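Local coordinates for HTPA Reductase (Selaginella moellendorffii, PDB 5U5N), which probably catalyses the NADH- or NADPH-dependent reduction of 4-hydroxy-tetrahydrodipicolinate to tetrahydrodipicolinate, a step of lysine biosynthesis by the diaminopimelate pathway, at residues V9-G14 / V53-V58; R30-S35 / T70-V75; P148-G153 / R181-D186; S170-A175 / H218-I223. All blocks are in the same frame, centred on the assembly; numbering follows the deposited sequence.

Contact 1 (V9-G14 / V53-V58); sequences VNDCTG and VDVREV. With NAD (nicotinamide-adenine-dinucleotide), chain C.
Cys12 points its side chain at Val53 and Val55, and the Thr13 methyl touches Val55, joining the turn after the first strand of the Rossmann-type nucleotide-binding domain to strand 51-57 of a neighbouring sheet. Cys12 is deposited in two conformers; in the one described, SG lies 3.7 Å from Val55 CG2, with Val53 CG1 almost as near. Thr13 CG2 is 4.0 Å from Val55 CG2, the two side chains crossing obliquely. Small branched valines suit this place, since each offers a methyl to the turn without a long chain to bury. The contact is mostly apolar, while Thr13 OG1 turns to Asp11. With chi1 at 67°, OG1 stands between the backbone N and the carbonyl carbon and is 2.6 Å from Asp11 OD1, which it meets on the syn side but tilted out of the carboxylate plane. Asp11 OD1 also accepts from Thr13 N at 2.9 Å, an Asx turn; this donor comes from above the plane, on the same face as OG1. The two bonds from Thr13 help hold the carboxylate so that OD2 can take hydrogen bonds from the adenosine ribose of NAD and from Thr37 OG1. Within the type I turn Asp11-Gly14, Gly14 N bonds back to Asp11 O. Gly14, at the N-cap of helix 15-27, lets the cofactor close in, its CA lying 3.2 Å from NAD O5B; a beta carbon would collide with that oxygen. NAD O3B donates to Asp11 OD2 at 2.9 Å, and NAD O2B, at 3.3 Å from Asp11 OD2, adds a weaker bond.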
# COMPACT_ATOMS: atom_id res chain seq x y z
N VAL A 9 31.54 2.70 -11.83
CA VAL A 9 30.37 3.30 -12.47
C VAL A 9 30.72 3.74 -13.88
O VAL A 9 31.51 4.65 -14.04
CB VAL A 9 29.85 4.51 -11.66
CG1 VAL A 9 28.63 5.11 -12.31
CG2 VAL A 9 29.57 4.11 -10.22
N ASN A 10 30.11 3.06 -14.87
CA ASN A 10 30.16 3.42 -16.29
C ASN A 10 28.80 3.97 -16.66
O ASN A 10 27.83 3.21 -16.66
CB ASN A 10 30.50 2.18 -17.12
CG ASN A 10 31.76 1.51 -16.63
OD1 ASN A 10 32.66 2.18 -16.14
ND2 ASN A 10 31.87 0.22 -16.80
N ASP A 11 28.64 5.26 -16.96
CA ASP A 11 29.65 6.28 -17.21
C ASP A 11 29.51 7.31 -16.11
O ASP A 11 28.46 7.91 -15.99
CB ASP A 11 29.30 6.91 -18.58
CG ASP A 11 30.20 8.07 -19.00
OD1 ASP A 11 31.15 8.47 -18.28
OD2 ASP A 11 29.95 8.61 -20.11
N CYS A 12 30.55 7.54 -15.32
CA CYS A 12 30.44 8.53 -14.25
C CYS A 12 30.29 9.99 -14.73
O CYS A 12 30.01 10.86 -13.90
CB CYS A 12 31.58 8.38 -13.24
SG CYS A 12 33.16 8.99 -13.83
N THR A 13 30.46 10.24 -16.04
CA THR A 13 30.21 11.57 -16.63
C THR A 13 28.82 11.78 -17.15
O THR A 13 28.45 12.90 -17.43
CB THR A 13 31.18 11.85 -17.82
OG1 THR A 13 30.91 10.97 -18.92
CG2 THR A 13 32.60 11.68 -17.39
N GLY A 14 28.06 10.71 -17.35
CA GLY A 14 26.62 10.83 -17.64
C GLY A 14 25.85 11.37 -16.44
O GLY A 14 26.38 11.42 -15.34
N VAL A 53 38.48 10.30 -10.65
CA VAL A 53 38.22 9.16 -11.54
C VAL A 53 38.85 9.41 -12.91
O VAL A 53 38.56 10.41 -13.56
CB VAL A 53 36.71 8.87 -11.71
CG1 VAL A 53 36.47 7.67 -12.61
CG2 VAL A 53 36.05 8.61 -10.35
N ASP A 54 39.67 8.46 -13.33
CA ASP A 54 40.26 8.40 -14.66
C ASP A 54 39.21 7.85 -15.65
O ASP A 54 38.95 6.66 -15.68
CB ASP A 54 41.48 7.49 -14.57
CG ASP A 54 42.34 7.49 -15.81
OD1 ASP A 54 42.09 8.27 -16.75
OD2 ASP A 54 43.32 6.70 -15.82
N VAL A 55 38.60 8.74 -16.43
CA VAL A 55 37.59 8.35 -17.40
C VAL A 55 38.29 8.00 -18.75
O VAL A 55 39.03 8.82 -19.31
CB VAL A 55 36.54 9.47 -17.55
CG1 VAL A 55 35.50 9.10 -18.59
CG2 VAL A 55 35.89 9.75 -16.18
N ARG A 56 38.06 6.78 -19.22
CA ARG A 56 38.77 6.23 -20.35
C ARG A 56 37.77 5.99 -21.46
O ARG A 56 36.58 5.76 -21.21
CB ARG A 56 39.47 4.93 -19.95
CG ARG A 56 40.37 5.06 -18.71
CD ARG A 56 41.75 5.62 -19.06
NE ARG A 56 42.62 4.57 -19.63
CZ ARG A 56 43.32 3.67 -18.93
NH1 ARG A 56 43.34 3.68 -17.59
NH2 ARG A 56 44.01 2.74 -19.57
N GLU A 57 38.26 6.04 -22.69
CA GLU A 57 37.44 5.84 -23.88
C GLU A 57 37.04 4.38 -23.93
O GLU A 57 37.76 3.50 -23.48
CB GLU A 57 38.21 6.24 -25.15
CG GLU A 57 38.59 7.72 -25.21
CD GLU A 57 39.38 8.11 -26.45
OE1 GLU A 57 39.45 7.32 -27.43
OE2 GLU A 57 39.94 9.24 -26.46
N VAL A 58 35.86 4.13 -24.49
CA VAL A 58 35.35 2.76 -24.53
C VAL A 58 36.18 1.84 -25.44
O VAL A 58 36.20 0.64 -25.24
CB VAL A 58 33.85 2.69 -24.90
CG1 VAL A 58 33.60 3.04 -26.37
CG2 VAL A 58 33.29 1.33 -24.52
PA NAD C . 23.41 10.64 -20.26
O1A NAD C . 23.17 10.88 -21.74
O2A NAD C . 23.50 11.79 -19.27
O5B NAD C . 24.73 9.77 -20.06
C5B NAD C . 24.91 8.49 -20.63
C4B NAD C . 26.41 8.33 -20.83
O4B NAD C . 26.74 7.03 -21.31
C3B NAD C . 27.00 9.34 -21.81
O3B NAD C . 27.79 10.30 -21.09
C2B NAD C . 27.78 8.48 -22.83
O2B NAD C . 29.01 9.11 -23.25
C1B NAD C . 27.93 7.14 -22.09
N9A NAD C . 28.11 5.90 -22.91
C8A NAD C . 27.53 5.60 -24.09
N7A NAD C . 27.93 4.39 -24.52
C5A NAD C . 28.78 3.88 -23.61
C6A NAD C . 29.57 2.64 -23.46
N6A NAD C . 29.53 1.67 -24.39
N1A NAD C . 30.34 2.49 -22.35
C2A NAD C . 30.41 3.45 -21.40
N3A NAD C . 29.72 4.61 -21.48
C4A NAD C . 28.90 4.88 -22.54
O3 NAD C . 22.30 9.56 -19.79
PN NAD C . 21.64 9.54 -18.31
O1N NAD C . 20.79 10.79 -18.22
O2N NAD C . 22.72 9.27 -17.28
O5D NAD C . 20.77 8.18 -18.44
C5D NAD C . 21.43 6.95 -18.72
C4D NAD C . 20.47 5.79 -18.91
O4D NAD C . 19.91 5.43 -17.64
C3D NAD C . 19.30 6.08 -19.86
O3D NAD C . 19.03 4.96 -20.72
C2D NAD C . 18.13 6.33 -18.92
O2D NAD C . 16.87 5.95 -19.46
C1D NAD C . 18.48 5.41 -17.75
N1N NAD C . 17.81 5.73 -16.47
C2N NAD C . 17.33 4.68 -15.78
C3N NAD C . 16.69 4.83 -14.55
C7N NAD C . 16.14 3.62 -13.81
O7N NAD C . 15.20 3.79 -13.05
N7N NAD C . 16.64 2.39 -13.99
C4N NAD C . 16.56 6.12 -14.04
C5N NAD C . 17.06 7.21 -14.76
C6N NAD C . 17.69 6.99 -15.98

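Contact 2 (R30-S35 / T70-V75); sequences RLVPLS and TEYPNV
Arg30 NE donates to a water at 2.7 Å, and the same water lies 3.3 Å from Tyr72 OH in a weak bond, so that one molecule bridges the two side chains. The arginine also touches the ring directly. Its chain is extended from CG to NE and crosses the tyrosine at about a right angle, with guanidinium and ring planes 89° apart. Tyr72 CE1 thus stands over one guanidinium face, while Arg30 NE, 3.8 Å from Tyr72 CE1, lies at the ring edge near its plane; the charge is not stacked on the pi face. Val32 covers one face of the ring. Its CG2 sits 3.9 Å from the centroid of the Tyr72 ring, 19° off the normal, a CH-pi contact displaced toward Tyr72 CG, and Val32 CG1 approaches CD2 and CE2 of the same ring. Beta branching lets valine spread two methyls against the aromatic surface. Pro33 closes in obliquely at the phenol end, its CD 3.2 Å from Tyr72 OH. Val32 CG2 also meets Val75 CG2 at 3.9 Å, which carries the apolar packing inward. Tyrosine serves here because its ring packs on aliphatic carbon while its hydroxyl reaches the water. Pro6 also touches Arg30, Val32 and Tyr72. Tyr72 is where helix 61-71 ends, and a type I turn from Tyr72 to Val75 leads into strand 76-79: a helix-to-strand connection of the Rossmann-type alpha/beta domain, packed on the segment leading into strand 34-37.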
# COMPACT_ATOMS: atom_id res chain seq x y z
N ARG A 30 33.38 2.04 -1.77
CA ARG A 30 34.61 2.31 -2.48
C ARG A 30 34.38 2.42 -4.01
O ARG A 30 33.99 1.46 -4.67
CB ARG A 30 35.57 1.19 -2.19
CG ARG A 30 36.93 1.45 -2.73
CD ARG A 30 37.79 0.37 -2.20
NE ARG A 30 39.18 0.78 -2.20
CZ ARG A 30 40.15 -0.02 -1.84
NH1 ARG A 30 39.89 -1.27 -1.46
NH2 ARG A 30 41.38 0.44 -1.86
N LEU A 31 34.63 3.61 -4.56
CA LEU A 31 34.53 3.91 -5.97
C LEU A 31 35.88 3.65 -6.65
O LEU A 31 36.88 4.32 -6.36
CB LEU A 31 34.12 5.38 -6.19
CG LEU A 31 33.94 5.87 -7.62
CD1 LEU A 31 32.74 5.22 -8.28
CD2 LEU A 31 33.83 7.36 -7.71
N VAL A 32 35.87 2.71 -7.60
CA VAL A 32 37.05 2.38 -8.39
C VAL A 32 37.36 3.63 -9.23
O VAL A 32 36.47 4.16 -9.87
CB VAL A 32 36.77 1.15 -9.27
CG1 VAL A 32 37.89 0.92 -10.26
CG2 VAL A 32 36.58 -0.08 -8.41
N PRO A 33 38.62 4.16 -9.19
CA PRO A 33 38.88 5.42 -9.88
C PRO A 33 39.16 5.25 -11.38
O PRO A 33 40.05 5.92 -11.94
CB PRO A 33 40.10 5.94 -9.14
CG PRO A 33 40.87 4.70 -8.87
CD PRO A 33 39.85 3.65 -8.55
N LEU A 34 38.39 4.38 -12.03
CA LEU A 34 38.35 4.23 -13.49
C LEU A 34 36.92 4.12 -13.94
O LEU A 34 36.11 3.55 -13.25
CB LEU A 34 39.12 2.99 -13.93
CG LEU A 34 40.63 3.09 -13.77
CD1 LEU A 34 41.26 1.74 -13.58
CD2 LEU A 34 41.23 3.75 -14.97
N SER A 35 36.61 4.71 -15.07
CA SER A 35 35.30 4.68 -15.67
C SER A 35 35.44 4.60 -17.19
O SER A 35 36.51 4.91 -17.75
CB SER A 35 34.51 5.93 -15.26
OG SER A 35 33.14 5.84 -15.66
N THR A 70 42.89 -6.27 -11.56
CA THR A 70 44.09 -6.57 -10.75
C THR A 70 44.12 -5.78 -9.39
O THR A 70 44.59 -6.33 -8.39
CB THR A 70 45.44 -6.51 -11.54
OG1 THR A 70 45.65 -5.20 -12.07
CG2 THR A 70 45.47 -7.55 -12.70
N GLU A 71 43.60 -4.55 -9.34
CA GLU A 71 43.55 -3.81 -8.07
C GLU A 71 42.26 -4.06 -7.27
O GLU A 71 42.29 -4.00 -6.06
CB GLU A 71 43.79 -2.29 -8.26
CG GLU A 71 45.26 -1.93 -8.59
CD GLU A 71 45.73 -0.54 -8.09
OE1 GLU A 71 45.04 0.07 -7.21
OE2 GLU A 71 46.79 -0.07 -8.58
N TYR A 72 41.14 -4.33 -7.95
CA TYR A 72 39.82 -4.50 -7.31
C TYR A 72 39.14 -5.76 -7.84
O TYR A 72 38.16 -5.68 -8.60
CB TYR A 72 38.95 -3.30 -7.62
CG TYR A 72 39.58 -1.98 -7.29
CD1 TYR A 72 39.51 -1.46 -6.00
CD2 TYR A 72 40.24 -1.25 -8.25
CE1 TYR A 72 40.12 -0.26 -5.68
CE2 TYR A 72 40.79 -0.02 -7.96
CZ TYR A 72 40.75 0.46 -6.68
OH TYR A 72 41.30 1.69 -6.41
N PRO A 73 39.66 -6.94 -7.45
CA PRO A 73 39.10 -8.20 -7.96
C PRO A 73 37.60 -8.38 -7.70
O PRO A 73 36.93 -9.01 -8.48
CB PRO A 73 39.88 -9.28 -7.20
CG PRO A 73 41.07 -8.61 -6.63
CD PRO A 73 40.72 -7.17 -6.45
N ASN A 74 37.08 -7.81 -6.61
CA ASN A 74 35.68 -7.99 -6.23
C ASN A 74 34.76 -6.94 -6.80
O ASN A 74 33.61 -6.83 -6.36
CB ASN A 74 35.57 -8.00 -4.72
CG ASN A 74 36.45 -9.04 -4.10
OD1 ASN A 74 36.56 -10.17 -4.59
ND2 ASN A 74 37.13 -8.65 -3.02
N VAL A 75 35.24 -6.17 -7.78
CA VAL A 75 34.48 -5.08 -8.35
C VAL A 75 33.12 -5.54 -8.88
O VAL A 75 32.99 -6.65 -9.41
CB VAL A 75 35.24 -4.37 -9.49
CG1 VAL A 75 35.42 -5.29 -10.68
CG2 VAL A 75 34.53 -3.09 -9.89
O HOH W 1 39.83 2.97 -3.73

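Contact 3 (P148-G153 / R181-D186); sequences PGAFSG and RKLGLD
Gly149 and Gly184 bring the two backbones to a CA-CA distance of 4.1 Å, where a type I turn from Gly149 to Ser152 sits on the Schellman motif ending helix 171-182. Gly149 N donates to Lys182 O at 3.0 Å, nearly straight at 166° and on a carbonyl lone pair. Phe151 N donates a hydrogen bond to Leu183 O at 2.7 Å, more bent at 145°. Helix-end carbonyls thus find donors in the turn. Gly184 has positive phi, and a beta carbon there would point at the turn and strike Ser152 CA, so glycine suits both the bend and the close approach. Beside this seam Phe151 and Leu183 lie side by side, pointing the same way, with Phe151 CD1 4.0 Å from Leu183 CB. Leu183 CD2 reaches across to Ala150 CB at 4.1 Å, and Leu185 CD1 touches Phe151 CB at 4.0 Å; aliphatic and aromatic groups fit this buried side. Gln132 of the second subunit bonds through NE2 to Ala150 O, placing the turn at the dimer interface. Leu183 continues onto Met143 and Ala144 of helix 131-146, while Phe151 and Leu185 rest on Ile222 of strand 215-223.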
# COMPACT_ATOMS: atom_id res chain seq x y z
N PRO A 148 -9.85 -9.33 -5.00
CA PRO A 148 -10.49 -9.03 -6.27
C PRO A 148 -11.82 -8.27 -6.10
O PRO A 148 -12.63 -8.62 -5.21
CB PRO A 148 -10.79 -10.42 -6.85
CG PRO A 148 -10.92 -11.30 -5.63
CD PRO A 148 -9.83 -10.78 -4.73
N GLY A 149 -12.05 -7.27 -6.96
CA GLY A 149 -13.23 -6.43 -6.85
C GLY A 149 -13.43 -5.62 -5.59
O GLY A 149 -14.52 -5.08 -5.41
N ALA A 150 -12.43 -5.47 -4.72
CA ALA A 150 -12.63 -4.78 -3.42
C ALA A 150 -13.14 -3.35 -3.52
O ALA A 150 -13.84 -2.88 -2.60
CB ALA A 150 -11.38 -4.84 -2.54
N PHE A 151 -12.82 -2.66 -4.61
CA PHE A 151 -13.32 -1.31 -4.86
C PHE A 151 -14.36 -1.27 -5.99
O PHE A 151 -14.62 -0.23 -6.60
CB PHE A 151 -12.15 -0.39 -5.17
CG PHE A 151 -11.22 -0.17 -4.01
CD1 PHE A 151 -10.28 -1.13 -3.64
CD2 PHE A 151 -11.29 1.00 -3.28
CE1 PHE A 151 -9.45 -0.91 -2.57
CE2 PHE A 151 -10.43 1.24 -2.23
CZ PHE A 151 -9.52 0.28 -1.87
N SER A 152 -14.98 -2.41 -6.26
CA SER A 152 -16.00 -2.52 -7.30
C SER A 152 -17.07 -1.43 -7.08
O SER A 152 -17.53 -1.24 -5.97
CB SER A 152 -16.67 -3.89 -7.21
OG SER A 152 -17.46 -4.14 -8.32
N GLY A 153 -17.37 -0.66 -8.12
CA GLY A 153 -18.31 0.47 -8.03
C GLY A 153 -17.65 1.83 -7.84
O GLY A 153 -18.26 2.85 -8.14
N ARG A 181 -7.53 -2.16 -11.74
CA ARG A 181 -8.53 -2.90 -12.48
C ARG A 181 -8.89 -4.22 -11.83
O ARG A 181 -10.05 -4.62 -11.87
CB ARG A 181 -8.09 -3.19 -13.93
CG ARG A 181 -8.11 -1.97 -14.80
CD ARG A 181 -8.07 -2.28 -16.30
NE ARG A 181 -7.72 -1.04 -16.98
CZ ARG A 181 -6.53 -0.73 -17.46
NH1 ARG A 181 -5.51 -1.61 -17.41
NH2 ARG A 181 -6.37 0.47 -18.02
N LYS A 182 -7.92 -4.92 -11.27
CA LYS A 182 -8.21 -6.15 -10.56
C LYS A 182 -9.01 -5.89 -9.27
O LYS A 182 -9.69 -6.78 -8.81
CB LYS A 182 -6.94 -6.91 -10.24
CG LYS A 182 -6.24 -7.38 -11.48
CD LYS A 182 -5.27 -8.50 -11.19
CE LYS A 182 -4.47 -8.83 -12.46
NZ LYS A 182 -4.03 -10.26 -12.53
N LEU A 183 -8.90 -4.68 -8.73
CA LEU A 183 -9.68 -4.24 -7.59
C LEU A 183 -11.09 -3.74 -7.98
O LEU A 183 -11.90 -3.32 -7.10
CB LEU A 183 -8.90 -3.17 -6.82
CG LEU A 183 -7.66 -3.69 -6.08
CD1 LEU A 183 -6.71 -2.54 -5.74
CD2 LEU A 183 -8.06 -4.45 -4.83
N GLY A 184 -11.40 -3.83 -9.29
CA GLY A 184 -12.73 -3.62 -9.81
C GLY A 184 -12.95 -2.23 -10.37
O GLY A 184 -14.08 -1.86 -10.64
N LEU A 185 -11.88 -1.44 -10.55
CA LEU A 185 -11.99 -0.13 -11.19
C LEU A 185 -11.98 -0.31 -12.72
O LEU A 185 -11.34 -1.22 -13.25
CB LEU A 185 -10.92 0.81 -10.68
CG LEU A 185 -11.19 1.08 -9.16
CD1 LEU A 185 -10.01 0.92 -8.24
CD2 LEU A 185 -11.89 2.41 -8.95
N ASP A 186 -12.77 0.51 -13.39
CA ASP A 186 -13.07 0.36 -14.82
C ASP A 186 -12.55 1.67 -15.33
O ASP A 186 -13.08 2.72 -14.97
CB ASP A 186 -14.59 0.14 -15.07
CG ASP A 186 -15.13 -1.13 -14.33
OD1 ASP A 186 -14.47 -2.17 -14.51
OD2 ASP A 186 -16.09 -1.09 -13.48

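Contact 4 (S170-A175 / H218-I223); sequences SGTALA and HTYKII
A helix cap tied to a sheet defines this buried contact: Ser170, at the N-cap of helix 171-182, is hydrogen-bonded to His218 of strand 215-223 in the C-terminal domain. Ser170 OG lies 2.8 Å from His218 NE2, at the ring edge and near its plane; either group could be the donor. The same oxygen accepts from Ala173 N at 3.0 Å and 166°, the capping bond. Serine fits because its short side chain can cap its own helix and still meet the imidazole. Its chi1 of 84° sets OG between the backbone N and the carbonyl carbon, where it can accept from Ala173 N. Ala173 CB also lies at the edge of the histidine ring, near its plane, 3.9 Å from His218 CD2, and so small a residue lets the helix stay close to the strand. Next along the strand on the same face, Tyr220 brings its phenol end up to that turn, OH lying 3.6 Å from Ala173 CA. The hydroxyl itself is hydrogen-bonded to His235 NE2; toward the helix it makes a packing contact. His235 also stacks on the His218 ring, and thus has a part in placing both aromatic side chains. On the cap side, Glu160 OE2 holds Ser170 N. The axes of the two short segments run nearly parallel, 16° apart and 10.2 Å at closest. Helix 171-182 connects the parallel strands 155-162 and 193-195 as a beta-alpha-beta crossover and lies over the sheet, where strand 215-223 runs between strands 155-162 and 229-238; farther along, Val176 and Leu180 of the helix cover Tyr220.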
# COMPACT_ATOMS: atom_id res chain seq x y z
N SER A 170 3.23 6.84 -17.76
CA SER A 170 4.44 6.19 -17.22
C SER A 170 4.21 4.71 -16.98
O SER A 170 3.09 4.30 -16.61
CB SER A 170 4.92 6.88 -15.92
OG SER A 170 4.24 6.41 -14.76
N GLY A 171 5.23 3.89 -17.23
CA GLY A 171 5.14 2.44 -17.01
C GLY A 171 4.69 2.07 -15.58
O GLY A 171 4.02 1.05 -15.38
N THR A 172 5.10 2.91 -14.63
CA THR A 172 4.70 2.79 -13.24
C THR A 172 3.17 3.04 -13.10
O THR A 172 2.49 2.24 -12.50
CB THR A 172 5.50 3.78 -12.35
OG1 THR A 172 6.89 3.45 -12.39
CG2 THR A 172 5.04 3.73 -10.93
N ALA A 173 2.66 4.13 -13.66
CA ALA A 173 1.22 4.42 -13.67
C ALA A 173 0.44 3.29 -14.31
O ALA A 173 -0.57 2.84 -13.74
CB ALA A 173 0.91 5.74 -14.36
N LEU A 174 0.91 2.77 -15.43
CA LEU A 174 0.19 1.69 -16.10
C LEU A 174 0.14 0.44 -15.27
O LEU A 174 -0.86 -0.27 -15.30
CB LEU A 174 0.83 1.34 -17.45
CG LEU A 174 0.81 2.37 -18.57
CD1 LEU A 174 1.54 1.79 -19.76
CD2 LEU A 174 -0.63 2.73 -18.91
N ALA A 175 1.24 0.13 -14.59
CA ALA A 175 1.27 -1.07 -13.76
C ALA A 175 0.33 -0.92 -12.54
O ALA A 175 -0.36 -1.87 -12.15
CB ALA A 175 2.69 -1.37 -13.31
N HIS A 218 2.92 11.23 -9.41
CA HIS A 218 1.70 10.48 -9.67
C HIS A 218 0.68 10.66 -8.50
O HIS A 218 1.07 10.70 -7.34
CB HIS A 218 2.02 8.99 -9.76
CG HIS A 218 3.08 8.65 -10.76
ND1 HIS A 218 4.42 8.84 -10.51
CD2 HIS A 218 3.00 8.12 -12.00
CE1 HIS A 218 5.11 8.45 -11.56
NE2 HIS A 218 4.27 8.01 -12.49
N THR A 219 -0.59 10.76 -8.86
CA THR A 219 -1.72 10.87 -7.95
C THR A 219 -2.82 9.93 -8.44
O THR A 219 -3.25 10.03 -9.60
CB THR A 219 -2.30 12.30 -7.92
OG1 THR A 219 -1.31 13.22 -7.47
CG2 THR A 219 -3.51 12.39 -6.97
N TYR A 220 -3.28 9.03 -7.57
CA TYR A 220 -4.37 8.11 -7.83
C TYR A 220 -5.49 8.44 -6.83
O TYR A 220 -5.25 8.43 -5.60
CB TYR A 220 -3.92 6.66 -7.65
CG TYR A 220 -2.62 6.31 -8.33
CD1 TYR A 220 -1.40 6.58 -7.74
CD2 TYR A 220 -2.61 5.69 -9.59
CE1 TYR A 220 -0.20 6.26 -8.37
CE2 TYR A 220 -1.41 5.37 -10.23
CZ TYR A 220 -0.22 5.66 -9.61
OH TYR A 220 0.94 5.34 -10.24
N LYS A 221 -6.69 8.76 -7.33
CA LYS A 221 -7.83 9.02 -6.45
C LYS A 221 -8.93 8.02 -6.72
O LYS A 221 -9.30 7.79 -7.86
CB LYS A 221 -8.39 10.40 -6.66
CG LYS A 221 -7.37 11.48 -6.83
CD LYS A 221 -8.07 12.82 -6.88
CE LYS A 221 -7.12 13.97 -7.21
NZ LYS A 221 -7.59 15.20 -6.46
N ILE A 222 -9.47 7.46 -5.64
CA ILE A 222 -10.47 6.41 -5.70
C ILE A 222 -11.64 6.84 -4.80
O ILE A 222 -11.46 7.03 -3.58
CB ILE A 222 -9.90 5.06 -5.22
CG1 ILE A 222 -8.49 4.79 -5.76
CG2 ILE A 222 -10.79 3.93 -5.67
CD1 ILE A 222 -7.86 3.51 -5.24
N ILE A 223 -12.83 6.99 -5.40
CA ILE A 223 -13.99 7.57 -4.74
C ILE A 223 -15.20 6.62 -4.82
O ILE A 223 -15.48 6.07 -5.88
CB ILE A 223 -14.36 8.93 -5.38
CG1 ILE A 223 -13.19 9.90 -5.33
CG2 ILE A 223 -15.56 9.57 -4.65
CD1 ILE A 223 -13.28 10.98 -6.40

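Overall arrangement
Contacts 1 and 2 belong to the nucleotide-binding domain and contacts 3 and 4 to the C-terminal domain, on opposite sides of the chain's centre. The first pair, 13 Å apart between centres, share a sheet: Ser35 OG is probably bonded to Val9 O, and Arg56 N to Ser35 O. The second pair, 14 Å apart, lie near the two ends of helix 171-182 and touch through Ile222, whose CG2 is 3.8 Å from Leu185 CD2. The adenosine end of NAD lies at contact 1; the side chain of Thr172 in contact 4 is about 8 Å from NAD, although contacts 1 and 4 are about 21 Å apart at nearest atoms. Contacts 2 and 3 lie away from the cofactor-binding site, 50 Å apart between centres.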